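Local coordinates for ActII protein (Streptomyces coelicolor, PDB 2OPT) that is a TetR-like transcriptional repressor that probably binds regulatory DNA, and binds actinorhodin and its biosynthetic precursor (S)-DNPA, at residues Thr14-Gly17 / Ile18-Glu22; Val57-Ile60 / Val61-Glu64; Ser176-Ala179 / Thr180-Asn184; Ser197-Arg200 / Phe201-Leu205. All blocks are in the same frame, centred on the assembly; numbering follows the deposited sequence.

Interaction 1 of 4, residues Thr14-Gly17 / Ile18-Glu22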
ATOM      1  N   THR A  14     -24.449  14.210   1.660  1.00 27.33           N
ATOM      2  CA  THR A  14     -25.333  13.191   2.219  1.00 26.92           C
ATOM      3  C   THR A  14     -24.676  11.834   2.125  1.00 25.35           C
ATOM      4  O   THR A  14     -24.685  11.086   3.073  1.00 24.73           O
ATOM      5  CB  THR A  14     -26.673  13.208   1.425  1.00 28.57           C
ATOM      6  OG1 THR A  14     -27.276  14.502   1.605  1.00 28.36           O
ATOM      7  CG2 THR A  14     -27.649  12.129   1.915  1.00 31.25           C
ATOM      8  N   ALA A  15     -24.106  11.518   0.958  1.00 21.83           N
ATOM      9  CA  ALA A  15     -23.392  10.271   0.788  1.00 23.30           C
ATOM     10  C   ALA A  15     -22.217  10.069   1.755  1.00 24.24           C
ATOM     11  O   ALA A  15     -22.056   8.984   2.361  1.00 26.90           O
ATOM     12  CB  ALA A  15     -22.897  10.159  -0.683  1.00 19.42           C
ATOM     13  N   LEU A  16     -21.411  11.103   1.931  1.00 24.97           N
ATOM     14  CA  LEU A  16     -20.324  11.050   2.859  1.00 25.05           C
ATOM     15  C   LEU A  16     -20.843  10.817   4.287  1.00 26.46           C
ATOM     16  O   LEU A  16     -20.221  10.136   5.078  1.00 28.35           O
ATOM     17  CB  LEU A  16     -19.563  12.378   2.787  1.00 26.54           C
ATOM     18  CG  LEU A  16     -18.370  12.475   3.759  1.00 25.09           C
ATOM     19  CD1 LEU A  16     -17.323  11.370   3.458  1.00 26.53           C
ATOM     20  CD2 LEU A  16     -17.747  13.885   3.676  1.00 24.68           C
ATOM     21  N   GLY A  17     -22.007  11.355   4.594  1.00 27.66           N
ATOM     22  CA  GLY A  17     -22.586  11.215   5.944  1.00 27.56           C
ATOM     23  C   GLY A  17     -22.938   9.737   6.169  1.00 28.85           C
ATOM     24  O   GLY A  17     -22.707   9.164   7.246  1.00 30.01           O
ATOM     25  N   ILE A  18     -23.474   9.097   5.139  1.00 29.77           N
ATOM     26  CA  ILE A  18     -23.852   7.679   5.242  1.00 30.47           C
ATOM     27  C   ILE A  18     -22.590   6.858   5.482  1.00 30.52           C
ATOM     28  O   ILE A  18     -22.533   6.061   6.404  1.00 30.47           O
ATOM     29  CB  ILE A  18     -24.636   7.185   3.971  1.00 30.28           C
ATOM     30  CG1 ILE A  18     -26.026   7.860   3.944  1.00 31.71           C
ATOM     31  CG2 ILE A  18     -24.776   5.642   3.956  1.00 28.33           C
ATOM     32  CD1 ILE A  18     -26.632   7.962   2.508  1.00 29.29           C
ATOM     33  N   LEU A  19     -21.613   7.038   4.607  1.00 29.28           N
ATOM     34  CA  LEU A  19     -20.272   6.436   4.712  1.00 29.97           C
ATOM     35  C   LEU A  19     -19.674   6.608   6.110  1.00 30.40           C
ATOM     36  O   LEU A  19     -19.187   5.668   6.715  1.00 31.65           O
ATOM     37  CB  LEU A  19     -19.351   7.124   3.726  1.00 30.73           C
ATOM     38  CG  LEU A  19     -18.622   6.446   2.572  1.00 37.19           C
ATOM     39  CD1 LEU A  19     -17.302   7.185   2.276  1.00 38.57           C
ATOM     40  CD2 LEU A  19     -18.304   5.008   2.902  1.00 37.40           C
ATOM     41  N   ASP A  20     -19.666   7.830   6.612  1.00 30.86           N
ATOM     42  CA  ASP A  20     -19.036   8.116   7.912  1.00 32.53           C
ATOM     43  C   ASP A  20     -19.706   7.307   9.030  1.00 33.14           C
ATOM     44  O   ASP A  20     -19.034   6.833   9.962  1.00 33.58           O
ATOM     45  CB  ASP A  20     -19.095   9.626   8.205  1.00 32.53           C
ATOM     46  CG  ASP A  20     -18.015  10.438   7.412  1.00 34.85           C
ATOM     47  OD1 ASP A  20     -17.114   9.830   6.835  1.00 33.46           O
ATOM     48  OD2 ASP A  20     -18.069  11.682   7.380  1.00 36.85           O
ATOM     49  N   ALA A  21     -21.026   7.158   8.938  1.00 31.78           N
ATOM     50  CA  ALA A  21     -21.787   6.566  10.048  1.00 33.66           C
ATOM     51  C   ALA A  21     -21.955   5.074   9.865  1.00 33.97           C
ATOM     52  O   ALA A  21     -22.145   4.362  10.848  1.00 35.22           O
ATOM     53  CB  ALA A  21     -23.178   7.245  10.194  1.00 33.00           C
ATOM     54  N   GLU A  22     -21.924   4.601   8.617  1.00 31.23           N
ATOM     55  CA  GLU A  22     -22.355   3.242   8.358  1.00 33.24           C
ATOM     56  C   GLU A  22     -21.425   2.432   7.431  1.00 32.19           C
ATOM     57  O   GLU A  22     -21.576   1.209   7.278  1.00 33.61           O
ATOM     58  CB  GLU A  22     -23.800   3.247   7.838  1.00 33.16           C
ATOM     59  CG  GLU A  22     -24.825   3.767   8.849  1.00 39.69           C
ATOM     60  CD  GLU A  22     -26.203   3.827   8.247  1.00 45.43           C
ATOM     61  OE1 GLU A  22     -26.536   2.921   7.468  1.00 49.62           O
ATOM     62  OE2 GLU A  22     -26.939   4.789   8.522  1.00 49.55           O
TER
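D20 reaches back over the preceding turn of helix 8-22 and lies against L16, the residue four positions earlier. Its CB sits 3.4 Å from the L16 carbonyl O. CG comes closer, 3.2 Å from that same L16 O, because it stands anti to its own carbonyl carbon (chi1 -78°) and so folds beside the backbone N that the L16 carbonyl accepts. At the tip the two carboxylate oxygens divide the L16 side chain: D20 OD1 is 3.7 Å from L16 CD1, OD2 as far from L16 CG, the side chains crossing obliquely. The D20 N to L16 O bond, 2.8 Å long, is one of four i to i+4 bonds that join 14-17 to 18-22; the straightest, L19 N to A15 O, has an N-H...O angle of 173°. Beyond the turn, A15, L16 and L19 pack on V57 of helix 50-61. With an alanine here, H93 ND1 would probably lose its acceptor and L16 the carboxylate beside its CG and CD1. The first helix of the TetR-type DNA-binding domain thus carries an apolar face inward, and at its border a carboxylate that packs on leucine by van der Waals contact while its OD1 is hydrogen-bonded to H93.

Interaction 2 of 4, residues Val57-Ile60 / Val61-Glu64; sequences VFDI and VLTE
V61 turns back on the last turn of helix 50-61, its CG2 an unusually short 3.0 Å from F58 O and its CG1 3.8 Å from V57 O. With CG1 anti to the carbonyl carbon (chi1 -68°), CG2 falls between the backbone N and the carbonyl carbon. CG1 also meets I60 CG2 at 4.1 Å, the two side chains crossing at about a right angle. Next comes L62, whose N makes a weak bond to D59 O, 3.2 Å long with an N-H...O angle of 135°. Its CG rests 3.4 Å from F58 O, and its branches part: CD1 lies over one face of the F58 ring, CD2 is 4.2 Å from F58 CE1. T63 adds CG2, 3.4 Å from I60 O. Trimming V61 to an alanine would probably open a gap beside L16 and L96, which its side chain now touches. D59 directs its carboxylate to the backbone N atoms of N109 and G110. As the regular i to i+4 bonding lapses, apolar carbon comes to cover the last carbonyls, and this end of the helix, which links the DNA-binding and ligand-binding parts in TetR proteins, relies on packing as well as on the polar links of D59.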
ATOM      1  N   VAL A  57     -17.167  11.514  -3.742  1.00 26.87           N
ATOM      2  CA  VAL A  57     -17.036  11.458  -2.285  1.00 25.70           C
ATOM      3  C   VAL A  57     -15.521  11.549  -2.010  1.00 27.10           C
ATOM      4  O   VAL A  57     -15.080  12.301  -1.161  1.00 26.58           O
ATOM      5  CB  VAL A  57     -17.641  10.168  -1.742  1.00 25.15           C
ATOM      6  CG1 VAL A  57     -17.282   9.963  -0.290  1.00 25.11           C
ATOM      7  CG2 VAL A  57     -19.183  10.158  -1.871  1.00 20.37           C
ATOM      8  N   PHE A  58     -14.720  10.826  -2.793  1.00 27.51           N
ATOM      9  CA  PHE A  58     -13.286  10.915  -2.618  1.00 29.11           C
ATOM     10  C   PHE A  58     -12.782  12.346  -2.790  1.00 28.95           C
ATOM     11  O   PHE A  58     -12.005  12.826  -1.960  1.00 28.63           O
ATOM     12  CB  PHE A  58     -12.570   9.935  -3.572  1.00 31.22           C
ATOM     13  CG  PHE A  58     -11.047   9.920  -3.440  1.00 34.23           C
ATOM     14  CD1 PHE A  58     -10.431  10.043  -2.200  1.00 38.00           C
ATOM     15  CD2 PHE A  58     -10.252   9.723  -4.564  1.00 35.28           C
ATOM     16  CE1 PHE A  58      -9.041  10.017  -2.084  1.00 39.24           C
ATOM     17  CE2 PHE A  58      -8.870   9.679  -4.464  1.00 38.38           C
ATOM     18  CZ  PHE A  58      -8.263   9.812  -3.223  1.00 37.19           C
ATOM     19  N   ASP A  59     -13.219  13.048  -3.842  1.00 27.80           N
ATOM     20  CA  ASP A  59     -12.697  14.394  -4.034  1.00 26.69           C
ATOM     21  C   ASP A  59     -13.170  15.367  -2.975  1.00 27.06           C
ATOM     22  O   ASP A  59     -12.435  16.285  -2.577  1.00 26.97           O
ATOM     23  CB  ASP A  59     -13.055  14.940  -5.401  1.00 27.15           C
ATOM     24  CG  ASP A  59     -12.171  16.097  -5.771  1.00 28.49           C
ATOM     25  OD1 ASP A  59     -10.962  15.854  -5.988  1.00 21.94           O
ATOM     26  OD2 ASP A  59     -12.654  17.260  -5.677  1.00 27.94           O
ATOM     27  N   ILE A  60     -14.383  15.187  -2.477  1.00 26.52           N
ATOM     28  CA  ILE A  60     -14.893  16.208  -1.556  1.00 26.50           C
ATOM     29  C   ILE A  60     -14.155  16.315  -0.210  1.00 27.24           C
ATOM     30  O   ILE A  60     -14.039  17.396   0.372  1.00 29.17           O
ATOM     31  CB  ILE A  60     -16.404  16.041  -1.372  1.00 27.31           C
ATOM     32  CG1 ILE A  60     -17.018  17.416  -1.132  1.00 27.19           C
ATOM     33  CG2 ILE A  60     -16.740  15.014  -0.220  1.00 26.59           C
ATOM     34  CD1 ILE A  60     -18.496  17.407  -1.286  1.00 36.71           C
ATOM     35  N   VAL A  61     -13.702  15.180   0.322  1.00 26.63           N
ATOM     36  CA  VAL A  61     -13.004  15.146   1.610  1.00 24.94           C
ATOM     37  C   VAL A  61     -11.553  15.700   1.476  1.00 25.90           C
ATOM     38  O   VAL A  61     -10.940  16.076   2.448  1.00 23.65           O
ATOM     39  CB  VAL A  61     -12.942  13.680   2.138  1.00 25.01           C
ATOM     40  CG1 VAL A  61     -14.303  13.225   2.489  1.00 27.40           C
ATOM     41  CG2 VAL A  61     -12.358  12.702   1.050  1.00 26.10           C
ATOM     42  N   LEU A  62     -10.996  15.690   0.263  1.00 25.38           N
ATOM     43  CA  LEU A  62      -9.636  16.178   0.008  1.00 26.80           C
ATOM     44  C   LEU A  62      -9.483  17.657   0.253  1.00 28.62           C
ATOM     45  O   LEU A  62      -8.369  18.149   0.370  1.00 28.58           O
ATOM     46  CB  LEU A  62      -9.233  15.888  -1.427  1.00 26.95           C
ATOM     47  CG  LEU A  62      -9.014  14.402  -1.724  1.00 26.42           C
ATOM     48  CD1 LEU A  62      -8.505  14.185  -3.193  1.00 27.06           C
ATOM     49  CD2 LEU A  62      -7.964  13.867  -0.760  1.00 31.70           C
ATOM     50  N   THR A  63     -10.613  18.363   0.336  1.00 29.29           N
ATOM     51  CA  THR A  63     -10.616  19.712   0.806  1.00 31.80           C
ATOM     52  C   THR A  63      -9.959  19.782   2.161  1.00 31.47           C
ATOM     53  O   THR A  63      -9.414  20.815   2.514  1.00 33.59           O
ATOM     54  CB  THR A  63     -12.063  20.304   0.903  1.00 33.41           C
ATOM     55  OG1 THR A  63     -11.940  21.720   0.877  1.00 37.28           O
ATOM     56  CG2 THR A  63     -12.772  19.930   2.207  1.00 33.08           C
ATOM     57  N   GLU A  64     -10.027  18.680   2.938  1.00 31.24           N
ATOM     58  CA  GLU A  64      -9.488  18.632   4.328  1.00 30.82           C
ATOM     59  C   GLU A  64      -7.976  18.584   4.439  1.00 29.91           C
ATOM     60  O   GLU A  64      -7.399  18.773   5.515  1.00 29.04           O
ATOM     61  CB  GLU A  64     -10.060  17.399   5.051  1.00 31.86           C
ATOM     62  CG  GLU A  64     -11.588  17.355   5.122  1.00 34.63           C
ATOM     63  CD  GLU A  64     -12.145  16.224   6.015  1.00 35.62           C
ATOM     64  OE1 GLU A  64     -11.400  15.599   6.804  1.00 35.69           O
ATOM     65  OE2 GLU A  64     -13.354  15.992   5.932  1.00 39.47           O
TER

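Interaction 3 of 4, residues Ser176-Ala179 / Thr180-Asn184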
ATOM      1  N   SER A 176       7.836 -16.747  22.558  1.00 66.48           N
ATOM      2  CA  SER A 176       8.060 -18.113  23.067  1.00 66.96           C
ATOM      3  C   SER A 176       8.595 -19.113  22.021  1.00 63.47           C
ATOM      4  O   SER A 176       8.517 -20.325  22.214  1.00 64.73           O
ATOM      5  CB  SER A 176       6.796 -18.649  23.751  1.00 72.06           C
ATOM      6  OG  SER A 176       5.855 -19.132  22.797  1.00 74.08           O
ATOM      7  N   LEU A 177       9.130 -18.597  20.910  1.00 59.58           N
ATOM      8  CA  LEU A 177       9.895 -19.391  19.929  1.00 56.39           C
ATOM      9  C   LEU A 177      11.222 -19.814  20.535  1.00 55.65           C
ATOM     10  O   LEU A 177      11.751 -19.097  21.407  1.00 55.71           O
ATOM     11  CB  LEU A 177      10.165 -18.544  18.686  1.00 54.55           C
ATOM     12  CG  LEU A 177       9.466 -18.756  17.320  1.00 56.40           C
ATOM     13  CD1 LEU A 177       8.135 -19.523  17.330  1.00 57.25           C
ATOM     14  CD2 LEU A 177       9.358 -17.421  16.597  1.00 51.66           C
ATOM     15  N   PRO A 178      11.786 -20.965  20.081  1.00 54.95           N
ATOM     16  CA  PRO A 178      13.107 -21.340  20.603  1.00 54.57           C
ATOM     17  C   PRO A 178      14.151 -20.287  20.228  1.00 52.74           C
ATOM     18  O   PRO A 178      14.446 -20.105  19.044  1.00 51.36           O
ATOM     19  CB  PRO A 178      13.412 -22.702  19.917  1.00 56.06           C
ATOM     20  CG  PRO A 178      12.155 -23.188  19.363  1.00 56.04           C
ATOM     21  CD  PRO A 178      11.282 -21.950  19.105  1.00 54.84           C
ATOM     22  N   ALA A 179      14.686 -19.600  21.249  1.00 52.53           N
ATOM     23  CA  ALA A 179      15.659 -18.522  21.100  1.00 51.05           C
ATOM     24  C   ALA A 179      16.927 -18.956  20.369  1.00 50.72           C
ATOM     25  O   ALA A 179      17.628 -18.147  19.804  1.00 48.83           O
ATOM     26  CB  ALA A 179      16.006 -17.953  22.466  1.00 53.91           C
ATOM     27  N   THR A 180      17.207 -20.255  20.400  1.00 52.63           N
ATOM     28  CA  THR A 180      18.343 -20.834  19.688  1.00 53.83           C
ATOM     29  C   THR A 180      18.041 -20.833  18.190  1.00 52.43           C
ATOM     30  O   THR A 180      18.946 -20.643  17.380  1.00 53.11           O
ATOM     31  CB  THR A 180      18.697 -22.286  20.199  1.00 55.77           C
ATOM     32  OG1 THR A 180      17.524 -23.115  20.178  1.00 55.33           O
ATOM     33  CG2 THR A 180      19.261 -22.242  21.622  1.00 58.84           C
ATOM     34  N   SER A 181      16.754 -20.985  17.841  1.00 51.05           N
ATOM     35  CA  SER A 181      16.330 -21.072  16.451  1.00 50.29           C
ATOM     36  C   SER A 181      15.983 -19.705  15.828  1.00 48.06           C
ATOM     37  O   SER A 181      16.259 -19.441  14.651  1.00 47.77           O
ATOM     38  CB  SER A 181      15.124 -22.017  16.339  1.00 51.91           C
ATOM     39  OG  SER A 181      15.496 -23.388  16.409  1.00 55.09           O
ATOM     40  N   PHE A 182      15.370 -18.841  16.625  1.00 45.40           N
ATOM     41  CA  PHE A 182      14.832 -17.579  16.108  1.00 43.12           C
ATOM     42  C   PHE A 182      15.254 -16.393  16.973  1.00 43.20           C
ATOM     43  O   PHE A 182      14.394 -15.676  17.521  1.00 42.71           O
ATOM     44  CB  PHE A 182      13.308 -17.671  15.946  1.00 41.51           C
ATOM     45  CG  PHE A 182      12.877 -18.724  14.949  1.00 43.31           C
ATOM     46  CD1 PHE A 182      12.760 -18.417  13.594  1.00 42.82           C
ATOM     47  CD2 PHE A 182      12.598 -20.033  15.371  1.00 45.01           C
ATOM     48  CE1 PHE A 182      12.377 -19.418  12.644  1.00 42.80           C
ATOM     49  CE2 PHE A 182      12.203 -21.008  14.457  1.00 45.19           C
ATOM     50  CZ  PHE A 182      12.110 -20.696  13.089  1.00 46.19           C
ATOM     51  N   PRO A 183      16.575 -16.170  17.083  1.00 43.38           N
ATOM     52  CA  PRO A 183      17.059 -15.130  17.991  1.00 44.58           C
ATOM     53  C   PRO A 183      16.522 -13.725  17.707  1.00 43.22           C
ATOM     54  O   PRO A 183      16.139 -12.995  18.640  1.00 44.49           O
ATOM     55  CB  PRO A 183      18.580 -15.173  17.796  1.00 46.51           C
ATOM     56  CG  PRO A 183      18.805 -15.927  16.520  1.00 46.85           C
ATOM     57  CD  PRO A 183      17.677 -16.863  16.395  1.00 45.26           C
ATOM     58  N   ASN A 184      16.517 -13.342  16.439  1.00 41.35           N
ATOM     59  CA  ASN A 184      15.991 -12.042  16.047  1.00 40.85           C
ATOM     60  C   ASN A 184      14.491 -11.925  16.217  1.00 39.25           C
ATOM     61  O   ASN A 184      14.015 -10.891  16.648  1.00 40.07           O
ATOM     62  CB  ASN A 184      16.419 -11.665  14.626  1.00 40.30           C
ATOM     63  CG  ASN A 184      17.913 -11.534  14.505  1.00 41.52           C
ATOM     64  OD1 ASN A 184      18.477 -10.514  14.862  1.00 43.14           O
ATOM     65  ND2 ASN A 184      18.568 -12.571  14.020  1.00 43.35           N
TER
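P178 O is gripped by two backbone N-H groups, those of S181 and F182. F182 N lies 2.9 Å from P178 O, nearly in line with the carbonyl bond, whereas S181 N, 2.7 Å from the same P178 O, approaches from above the carbonyl plane. The N-H...O angles are 150° and 137°, so the i to i+4 bond is the straighter of the two. The S181 bond, with helix-like backbone angles at A179 and T180, makes 178-181 a type I beta turn, to which F182 adds the i to i+4 bond. P178 CB stands 4.0 Å from S181 CB, and S181 OG reaches the same ring carbon.

The F182 ring folds back toward L177 and P178. Its CG is anti to the carbonyl carbon (chi1 -62°), which puts the ring beside its own backbone N and brings P178 O to the ring edge, near its plane. L177 comes at the ring obliquely: its CG is 3.9 Å from F182 CD2, and its CD2 is 4.0 Å from F182 CB. P178 CD adds a looser touch, 4.4 Å from F182 CD2. The result is a small apolar contact between L177 and F182 on an otherwise largely exposed loop.

F182 occupies the N-cap position of helix 183-187 and P183 follows as its first residue, with CD 3.6 Å from A179 O. The turn therefore joins the end of helix 164-175 to the start of helix 183-187, and it packs against the second subunit: L177 meets M111, F182 and P183 meet E115, and the N184 amide is hydrogen-bonded to E115 and R122, all of that other chain.

Interaction 4 of 4, residues Ser197-Arg200 / Phe201-Leu205; sequences SDRR and FELGL
The first turns of helix 197-219, the long C-terminal helix of the TetR-type ligand-binding domain, bring R199 and L203 together on one face. L203 CG sits over the centre of the R199 guanidinium, 4.0 Å from R199 CZ, so the flat group lies across the leucine with one face against its branch point. The two methyls approach different atoms of the group: L203 CD1 is 4.1 Å from R199 NE, and L203 CD2 is equally far from R199 NH2. CG of R199 is anti to the backbone N (chi1 -175°) and the chain then bends at chi2 (52°), which carries the guanidinium forward along the helix to its i+4 neighbour. E129 of the second subunit forms a salt bridge with R199 NE, and Y133 of that subunit packs on L203.

Helix 197-219 thus packs on helices 75-92 and 128-150 of its own chain and on the second subunit, consistent with the four-helix dimer interface of TetR proteins. Four i to i+4 bonds join 197-200 to 201-205, F201 N to S197 O (2.8 Å) being the first; the last, G204 N to R200 O (2.9 Å), is nearly straight at 175°. F201 turns to its own chain, where its ring meets that of F141. D198 forms a salt bridge with R87 of helix 75-92, and R200 pairs with E145 and E148 of helix 128-150.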
ATOM      1  N   SER A 197       0.386   2.683  15.813  1.00 52.72           N
ATOM      2  CA  SER A 197       0.194   3.423  14.570  1.00 51.09           C
ATOM      3  C   SER A 197       0.982   4.714  14.457  1.00 46.90           C
ATOM      4  O   SER A 197       1.528   5.017  13.413  1.00 47.53           O
ATOM      5  CB  SER A 197      -1.300   3.701  14.362  1.00 54.57           C
ATOM      6  OG  SER A 197      -1.932   2.463  14.040  1.00 64.24           O
ATOM      7  N   ASP A 198       0.960   5.526  15.504  1.00 43.11           N
ATOM      8  CA  ASP A 198       1.645   6.811  15.503  1.00 41.51           C
ATOM      9  C   ASP A 198       3.141   6.590  15.264  1.00 39.73           C
ATOM     10  O   ASP A 198       3.789   7.289  14.480  1.00 38.14           O
ATOM     11  CB  ASP A 198       1.458   7.472  16.843  1.00 43.65           C
ATOM     12  CG  ASP A 198       0.094   8.153  16.998  1.00 46.12           C
ATOM     13  OD1 ASP A 198      -0.717   8.151  16.056  1.00 45.34           O
ATOM     14  OD2 ASP A 198      -0.169   8.703  18.100  1.00 52.84           O
ATOM     15  N   ARG A 199       3.675   5.589  15.938  1.00 39.20           N
ATOM     16  CA  ARG A 199       5.073   5.326  15.894  1.00 37.59           C
ATOM     17  C   ARG A 199       5.425   4.852  14.505  1.00 36.08           C
ATOM     18  O   ARG A 199       6.338   5.400  13.941  1.00 35.94           O
ATOM     19  CB  ARG A 199       5.469   4.297  16.964  1.00 39.36           C
ATOM     20  CG  ARG A 199       6.993   4.031  17.096  1.00 40.69           C
ATOM     21  CD  ARG A 199       7.813   5.321  17.277  1.00 44.43           C
ATOM     22  NE  ARG A 199       9.237   4.978  17.344  1.00 48.91           N
ATOM     23  CZ  ARG A 199      10.257   5.771  17.009  1.00 48.87           C
ATOM     24  NH1 ARG A 199      10.053   7.010  16.568  1.00 46.89           N
ATOM     25  NH2 ARG A 199      11.499   5.305  17.124  1.00 52.01           N
ATOM     26  N   ARG A 200       4.691   3.876  13.948  1.00 35.23           N
ATOM     27  CA  ARG A 200       4.947   3.376  12.573  1.00 35.14           C
ATOM     28  C   ARG A 200       4.825   4.526  11.599  1.00 32.57           C
ATOM     29  O   ARG A 200       5.702   4.790  10.831  1.00 32.11           O
ATOM     30  CB  ARG A 200       3.888   2.360  12.134  1.00 36.93           C
ATOM     31  CG  ARG A 200       3.865   1.029  12.827  1.00 40.90           C
ATOM     32  CD  ARG A 200       2.513   0.283  12.552  1.00 41.82           C
ATOM     33  NE  ARG A 200       2.324  -0.012  11.135  1.00 50.01           N
ATOM     34  CZ  ARG A 200       2.966  -0.987  10.484  1.00 52.71           C
ATOM     35  NH1 ARG A 200       3.833  -1.760  11.139  1.00 51.90           N
ATOM     36  NH2 ARG A 200       2.758  -1.183   9.179  1.00 58.61           N
ATOM     37  N   PHE A 201       3.742   5.271  11.680  1.00 32.75           N
ATOM     38  CA  PHE A 201       3.596   6.423  10.801  1.00 32.16           C
ATOM     39  C   PHE A 201       4.799   7.392  10.834  1.00 32.14           C
ATOM     40  O   PHE A 201       5.287   7.816   9.796  1.00 31.36           O
ATOM     41  CB  PHE A 201       2.328   7.203  11.108  1.00 33.36           C
ATOM     42  CG  PHE A 201       1.970   8.179  10.028  1.00 31.19           C
ATOM     43  CD1 PHE A 201       1.450   7.746   8.839  1.00 34.27           C
ATOM     44  CD2 PHE A 201       2.200   9.540  10.216  1.00 35.19           C
ATOM     45  CE1 PHE A 201       1.156   8.645   7.830  1.00 38.19           C
ATOM     46  CE2 PHE A 201       1.896  10.467   9.216  1.00 37.71           C
ATOM     47  CZ  PHE A 201       1.364  10.027   8.043  1.00 38.18           C
ATOM     48  N   GLU A 202       5.270   7.761  12.022  0.60 32.38           N
ATOM     49  CA  GLU A 202       6.347   8.738  12.060  0.60 33.04           C
ATOM     50  C   GLU A 202       7.671   8.157  11.565  0.60 32.55           C
ATOM     51  O   GLU A 202       8.373   8.807  10.771  0.60 32.58           O
ATOM     52  CB  GLU A 202       6.454   9.427  13.431  0.60 35.36           C
ATOM     53  CG  GLU A 202       5.256  10.370  13.779  0.60 35.93           C
ATOM     54  CD  GLU A 202       5.008  11.582  12.842  0.60 36.22           C
ATOM     55  OE1 GLU A 202       5.947  12.280  12.358  0.60 32.60           O
ATOM     56  OE2 GLU A 202       3.811  11.865  12.635  0.60 37.04           O
ATOM     57  N   LEU A 203       7.970   6.904  11.934  1.00 32.00           N
ATOM     58  CA  LEU A 203       9.148   6.235  11.411  1.00 31.66           C
ATOM     59  C   LEU A 203       9.124   6.180   9.893  1.00 29.99           C
ATOM     60  O   LEU A 203      10.123   6.512   9.260  1.00 29.77           O
ATOM     61  CB  LEU A 203       9.255   4.782  11.934  1.00 32.30           C
ATOM     62  CG  LEU A 203       9.969   4.560  13.236  1.00 38.41           C
ATOM     63  CD1 LEU A 203       9.859   3.091  13.726  1.00 40.48           C
ATOM     64  CD2 LEU A 203      11.447   4.960  13.044  1.00 39.81           C
ATOM     65  N   GLY A 204       8.026   5.730   9.294  1.00 28.40           N
ATOM     66  CA  GLY A 204       7.984   5.624   7.810  1.00 27.17           C
ATOM     67  C   GLY A 204       8.093   7.002   7.163  1.00 28.15           C
ATOM     68  O   GLY A 204       8.696   7.164   6.124  1.00 29.08           O
ATOM     69  N   LEU A 205       7.438   8.017   7.740  1.00 26.81           N
ATOM     70  CA  LEU A 205       7.620   9.388   7.270  1.00 28.89           C
ATOM     71  C   LEU A 205       9.109   9.826   7.289  1.00 30.16           C
ATOM     72  O   LEU A 205       9.597  10.328   6.313  1.00 30.12           O
ATOM     73  CB  LEU A 205       6.760  10.345   8.155  1.00 29.72           C
ATOM     74  CG  LEU A 205       6.130  11.573   7.551  1.00 32.97           C
ATOM     75  CD1 LEU A 205       5.457  11.234   6.255  1.00 43.33           C
ATOM     76  CD2 LEU A 205       5.122  12.214   8.611  1.00 37.09           C
TER

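How the interactions relate
The four contacts follow one another along the chain without interleaving. Interaction 1 lies on helix 8-22, interaction 2 on helix 50-61 and the loop after it; their centres are about 13 Å apart, and they touch directly, L16 CD1 packing on V61 CG1 at 3.7 Å. Interactions 3 and 4 fall within the C-terminal domain, their centres about 27 Å apart without touching, and both meet the second subunit. The centres of interactions 2 and 4 are about 24 Å apart, across the chain's centre, while interaction 3 is the outlier, its centre about 47 Å from those of interactions 1 and 2. The first pair packs at the DNA-binding end; the second borders the other subunit.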